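Local coordinates for beta-glucosidase (Chaetomella raphigera, PDB 6JXG), which probably hydrolyses terminal, non-reducing beta-D-glucosyl residues to release beta-D-glucose, as a secreted family 3 glycoside hydrolase of cellulose breakdown, at residues Thr70-Gly75 / Leu92-Glu97; Ser85-Arg90 / Ser139-Gly144. All coordinates share one frame; numbering follows the deposited sequence.

In the fold
Helix 84-100 takes part in both contacts, whose centres lie about 10 Å apart within the N-terminal, TIM-barrel-type domain of this family 3 glycosidase. In contact 1 its later turns, 92-97, hold the loop 70-75 that follows strand 55-57; in contact 2 its earlier turns, 85-90, pack on helix 131-147. Arg90 ties the two together, because its NH2 lies 2.8 Å from Pro73 O, a probable hydrogen bond, while its NH1 serves the water of contact 2. Leu92 CD1 also packs 3.5 Å from Gly144 O. A NAG about 11 Å from the side chain of Glu97 belongs to a glycan attached to the protein itself and does not mark a binding pocket.

Contact 1 (Thr70-Gly75 / Leu92-Glu97); sequences TAFPTG and LALGQE
The polar half of this contact is a two-pronged grip of the Glu97 carboxylate on Thr70. Thr70 N donates to Glu97 OE1 over 2.8 Å with an almost straight N-H...O angle of 170°, and Thr70 OG1 donates to Glu97 OE2 at 2.7 Å. Both oxygens use their syn lone pairs, so one carboxylate faces the backbone N-H and the hydroxyl together; threonine suits the place because its OG1 stands beside its own backbone N (chi1 -62°). Glutamate supplies the reach, its chain extended beyond CG. A water extends the grip, donating to Thr70 O and Glu97 OE1. His322 ND1 is a further hydrogen-bond partner of Glu97 OE2.

The apolar half is centred on Phe72. Ala93 CB, small enough to let the ring close to the helix, lies 3.6 Å from Phe72 CE1, and Phe72 CE2 approaches Leu94 CB at 4.3 Å. Within the loop, Thr70 CG2 sits 3.5 Å above one face of the Phe72 ring, over its centre, so the threonine serves both halves.

With the carboxylate buried yet supplied with several donors, its charge is probably stabilised, and its orientation is fixed by bonds to both oxygens.

Contact 2 (Ser85-Arg90 / Ser139-Gly144); sequences SLIYSR and SNTITG
Two helices meet here at close quarters: the axes of 85-90 and 139-144 approach to 7.1 Å and cross at -37°, running in broadly the same direction. No direct hydrogen bond joins them. The backbones come nearest at Tyr88 and Asn140, where the CA-H of Tyr88 points at Asn140 O, a CA-H...O contact with 3.5 Å between Tyr88 CA and Asn140 O.

Van der Waals packing does most of the work. With CG anti to its backbone N (chi1 169°), Tyr88 sends its ring across to the partner helix, and Tyr88 CE1 comes within 3.3 Å of Gly144 CA. Glycine suits this spot, since a CB on Gly144 would run into Tyr88 O. Thr143 CG2 adds a methyl 4.0 Å from Tyr88 CE1. An alanine in place of Tyr88 would lose the ring's packing on Gly144 and Thr143 and the phenol's hydrogen bond to Asp147, and would probably loosen this side of the helix pair. On the other flank Ile87 CG2 packs 3.8 Å from Asn140 CB and 3.3 Å from Thr141 OG1; the Ile87 side chain crosses those of Asn140 and Thr141 at about a right angle.

A water supplies the polar link. It donates to Ile87 O and to Thr141 OG1, and accepts from Arg90 NH1 at 2.9 Å, lying in the guanidinium plane. Thr141 OG1 is also bonded to Ala137 O of its own helix, and the long, extended Arg90 side chain reaches on to Pro73 O.

Such side-by-side packing of helices 84-100 and 131-147 fits the helical layer around the strands of a TIM-barrel-type domain, as in family 3 glycoside hydrolases.

Contact 1 (Thr70-Gly75 / Leu92-Glu97)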
loop_
_atom_site.group_PDB
_atom_site.type_symbol
_atom_site.label_atom_id
_atom_site.label_comp_id
_atom_site.label_asym_id
_atom_site.label_seq_id
_atom_site.Cartn_x
_atom_site.Cartn_y
_atom_site.Cartn_z
ATOM N N THR A 70 -4.293 1.706 17.265
ATOM C CA THR A 70 -3.325 2.588 16.623
ATOM C C THR A 70 -3.781 2.912 15.191
ATOM O O THR A 70 -4.126 2.021 14.430
ATOM C CB THR A 70 -1.930 1.926 16.593
ATOM O OG1 THR A 70 -1.498 1.716 17.947
ATOM C CG2 THR A 70 -0.863 2.795 15.910
ATOM N N ALA A 71 -3.654 4.177 14.810
ATOM C CA ALA A 71 -3.897 4.597 13.447
ATOM C C ALA A 71 -2.505 4.744 12.769
ATOM O O ALA A 71 -1.814 5.746 12.944
ATOM C CB ALA A 71 -4.705 5.885 13.407
ATOM N N PHE A 72 -2.056 3.653 12.148
ATOM C CA PHE A 72 -0.762 3.584 11.552
ATOM C C PHE A 72 -0.725 4.445 10.291
ATOM O O PHE A 72 -1.756 4.804 9.745
ATOM C CB PHE A 72 -0.395 2.157 11.179
ATOM C CG PHE A 72 -0.236 1.197 12.361
ATOM C CD1 PHE A 72 0.941 1.113 13.075
ATOM C CD2 PHE A 72 -1.306 0.446 12.788
ATOM C CE1 PHE A 72 1.028 0.233 14.159
ATOM C CE2 PHE A 72 -1.203 -0.436 13.846
ATOM C CZ PHE A 72 -0.019 -0.499 14.544
ATOM N N PRO A 73 0.472 4.797 9.814
ATOM C CA PRO A 73 0.620 5.432 8.507
ATOM C C PRO A 73 0.009 4.598 7.391
ATOM O O PRO A 73 -0.113 3.340 7.482
ATOM C CB PRO A 73 2.135 5.514 8.323
ATOM C CG PRO A 73 2.694 5.537 9.691
ATOM C CD PRO A 73 1.747 4.723 10.546
ATOM N N THR A 74 -0.383 5.284 6.359
ATOM C CA THR A 74 -0.947 4.671 5.129
ATOM C C THR A 74 0.042 3.749 4.470
ATOM O O THR A 74 1.267 3.869 4.651
ATOM C CB THR A 74 -1.371 5.738 4.134
ATOM O OG1 THR A 74 -0.233 6.497 3.768
ATOM C CG2 THR A 74 -2.430 6.670 4.759
ATOM N N GLY A 75 -0.476 2.843 3.661
ATOM C CA GLY A 75 0.352 1.991 2.838
ATOM C C GLY A 75 1.388 2.770 2.058
ATOM O O GLY A 75 2.538 2.386 1.988
ATOM N N LEU A 92 3.595 -6.401 11.883
ATOM C CA LEU A 92 3.615 -7.073 13.204
ATOM C C LEU A 92 2.734 -6.321 14.201
ATOM O O LEU A 92 1.902 -6.913 14.940
ATOM C CB LEU A 92 5.061 -7.217 13.747
ATOM C CG LEU A 92 5.237 -7.980 15.054
ATOM C CD1 LEU A 92 4.964 -9.482 14.846
ATOM C CD2 LEU A 92 6.642 -7.763 15.660
ATOM N N ALA A 93 2.905 -5.002 14.248
ATOM C CA ALA A 93 2.166 -4.203 15.215
ATOM C C ALA A 93 0.655 -4.246 14.929
ATOM O O ALA A 93 -0.136 -4.419 15.847
ATOM C CB ALA A 93 2.679 -2.790 15.180
ATOM N N LEU A 94 0.271 -4.181 13.653
ATOM C CA LEU A 94 -1.154 -4.284 13.284
ATOM C C LEU A 94 -1.711 -5.624 13.679
ATOM O O LEU A 94 -2.811 -5.746 14.249
ATOM C CB LEU A 94 -1.316 -4.241 11.768
ATOM C CG LEU A 94 -2.525 -3.659 11.107
ATOM C CD1 LEU A 94 -2.694 -4.184 9.688
ATOM C CD2 LEU A 94 -3.817 -3.300 11.863
ATOM N N GLY A 95 -0.974 -6.652 13.302
ATOM C CA GLY A 95 -1.431 -7.996 13.622
ATOM C C GLY A 95 -1.515 -8.274 15.116
ATOM O O GLY A 95 -2.449 -8.998 15.564
ATOM N N GLN A 96 -0.573 -7.742 15.881
ATOM C CA GLN A 96 -0.708 -7.786 17.366
ATOM C C GLN A 96 -1.998 -7.215 17.914
ATOM O O GLN A 96 -2.706 -7.855 18.779
ATOM C CB GLN A 96 0.494 -7.142 18.047
ATOM C CG GLN A 96 1.729 -8.015 17.906
ATOM C CD GLN A 96 2.964 -7.333 18.352
ATOM O OE1 GLN A 96 3.027 -6.092 18.463
ATOM N NE2 GLN A 96 3.994 -8.142 18.605
ATOM N N GLU A 97 -2.372 -6.047 17.392
ATOM C CA GLU A 97 -3.632 -5.452 17.794
ATOM C C GLU A 97 -4.870 -6.320 17.373
ATOM O O GLU A 97 -5.844 -6.457 18.139
ATOM C CB GLU A 97 -3.771 -4.000 17.304
ATOM C CG GLU A 97 -2.697 -3.106 17.879
ATOM C CD GLU A 97 -2.889 -1.593 17.756
ATOM O OE1 GLU A 97 -3.933 -1.070 17.272
ATOM O OE2 GLU A 97 -1.879 -0.905 18.146
HETATM O O HOH W 1 -4.823 -0.668 14.716
#

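Contact 2 (Ser85-Arg90 / Ser139-Gly144)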
loop_
_atom_site.group_PDB
_atom_site.type_symbol
_atom_site.label_atom_id
_atom_site.label_comp_id
_atom_site.label_asym_id
_atom_site.label_seq_id
_atom_site.Cartn_x
_atom_site.Cartn_y
_atom_site.Cartn_z
ATOM N N SER A 85 12.421 -3.206 7.114
ATOM C CA SER A 85 12.351 -3.401 8.536
ATOM C C SER A 85 11.184 -2.653 9.134
ATOM O O SER A 85 10.451 -3.209 9.957
ATOM C CB SER A 85 13.626 -2.990 9.200
ATOM O OG SER A 85 13.542 -3.391 10.575
ATOM N N LEU A 86 10.934 -1.419 8.680
ATOM C CA LEU A 86 9.784 -0.677 9.190
ATOM C C LEU A 86 8.504 -1.279 8.657
ATOM O O LEU A 86 7.494 -1.271 9.351
ATOM C CB LEU A 86 9.882 0.800 8.789
ATOM C CG LEU A 86 10.962 1.547 9.535
ATOM C CD1 LEU A 86 11.012 2.973 9.028
ATOM C CD2 LEU A 86 10.751 1.483 11.063
ATOM N N ILE A 87 8.527 -1.745 7.374
ATOM C CA ILE A 87 7.366 -2.296 6.766
ATOM C C ILE A 87 6.955 -3.539 7.575
ATOM O O ILE A 87 5.759 -3.709 7.909
ATOM C CB ILE A 87 7.636 -2.697 5.307
ATOM C CG1 ILE A 87 7.996 -1.453 4.515
ATOM C CG2 ILE A 87 6.375 -3.363 4.751
ATOM C CD1 ILE A 87 8.423 -1.610 3.059
ATOM N N TYR A 88 7.948 -4.387 7.890
ATOM C CA TYR A 88 7.649 -5.600 8.630
ATOM C C TYR A 88 7.096 -5.233 9.993
ATOM O O TYR A 88 6.067 -5.762 10.377
ATOM C CB TYR A 88 8.917 -6.455 8.812
ATOM C CG TYR A 88 8.691 -7.553 9.779
ATOM C CD1 TYR A 88 8.109 -8.747 9.370
ATOM C CD2 TYR A 88 9.013 -7.392 11.166
ATOM C CE1 TYR A 88 7.872 -9.805 10.276
ATOM C CE2 TYR A 88 8.771 -8.454 12.056
ATOM C CZ TYR A 88 8.186 -9.634 11.593
ATOM O OH TYR A 88 7.899 -10.670 12.469
ATOM N N SER A 89 7.738 -4.292 10.700
ATOM C CA SER A 89 7.279 -3.905 12.017
ATOM C C SER A 89 5.842 -3.316 12.081
ATOM O O SER A 89 5.088 -3.588 12.998
ATOM C CB SER A 89 8.252 -2.923 12.704
ATOM O OG SER A 89 9.463 -3.624 13.000
ATOM N N ARG A 90 5.456 -2.515 11.100
ATOM C CA ARG A 90 4.042 -2.063 11.015
ATOM C C ARG A 90 3.076 -3.221 10.875
ATOM O O ARG A 90 2.020 -3.266 11.540
ATOM C CB ARG A 90 3.905 -1.100 9.833
ATOM C CG ARG A 90 2.490 -0.666 9.548
ATOM C CD ARG A 90 2.584 0.389 8.476
ATOM N NE ARG A 90 1.309 0.808 7.881
ATOM C CZ ARG A 90 0.633 0.172 6.930
ATOM N NH1 ARG A 90 0.999 -1.030 6.537
ATOM N NH2 ARG A 90 -0.497 0.719 6.442
ATOM N N SER A 139 4.980 -8.584 1.012
ATOM C CA SER A 139 5.509 -9.765 1.684
ATOM C C SER A 139 5.977 -9.423 3.085
ATOM O O SER A 139 5.650 -10.152 4.054
ATOM C CB SER A 139 6.637 -10.429 0.862
ATOM O OG SER A 139 7.701 -9.540 0.698
ATOM N N ASN A 140 6.569 -8.250 3.274
ATOM C CA ASN A 140 7.010 -7.918 4.616
ATOM C C ASN A 140 5.813 -7.584 5.520
ATOM O O ASN A 140 5.845 -7.890 6.692
ATOM C CB ASN A 140 8.027 -6.761 4.619
ATOM C CG ASN A 140 9.413 -7.238 4.352
ATOM O OD1 ASN A 140 10.083 -7.775 5.241
ATOM N ND2 ASN A 140 9.856 -7.070 3.116
ATOM N N THR A 141 4.791 -6.916 4.982
ATOM C CA THR A 141 3.574 -6.632 5.783
ATOM C C THR A 141 2.818 -7.911 6.212
ATOM O O THR A 141 2.434 -8.088 7.350
ATOM C CB THR A 141 2.608 -5.724 4.999
ATOM O OG1 THR A 141 3.294 -4.486 4.632
ATOM C CG2 THR A 141 1.413 -5.438 5.851
ATOM N N ILE A 142 2.630 -8.817 5.282
ATOM C CA ILE A 142 1.956 -10.068 5.527
ATOM C C ILE A 142 2.750 -10.902 6.519
ATOM O O ILE A 142 2.177 -11.503 7.424
ATOM C CB ILE A 142 1.751 -10.808 4.248
ATOM C CG1 ILE A 142 0.649 -10.075 3.492
ATOM C CG2 ILE A 142 1.355 -12.282 4.461
ATOM C CD1 ILE A 142 0.621 -10.457 2.050
ATOM N N THR A 143 4.045 -10.966 6.340
ATOM C CA THR A 143 4.860 -11.817 7.250
ATOM C C THR A 143 4.753 -11.243 8.675
ATOM O O THR A 143 4.672 -12.000 9.649
ATOM C CB THR A 143 6.306 -11.908 6.783
ATOM O OG1 THR A 143 6.333 -12.446 5.455
ATOM C CG2 THR A 143 7.050 -12.788 7.729
ATOM N N GLY A 144 4.779 -9.937 8.813
ATOM C CA GLY A 144 4.568 -9.298 10.085
ATOM C C GLY A 144 3.233 -9.640 10.701
ATOM O O GLY A 144 3.124 -10.017 11.879
HETATM O O HOH W 2 3.475 -2.576 6.803
#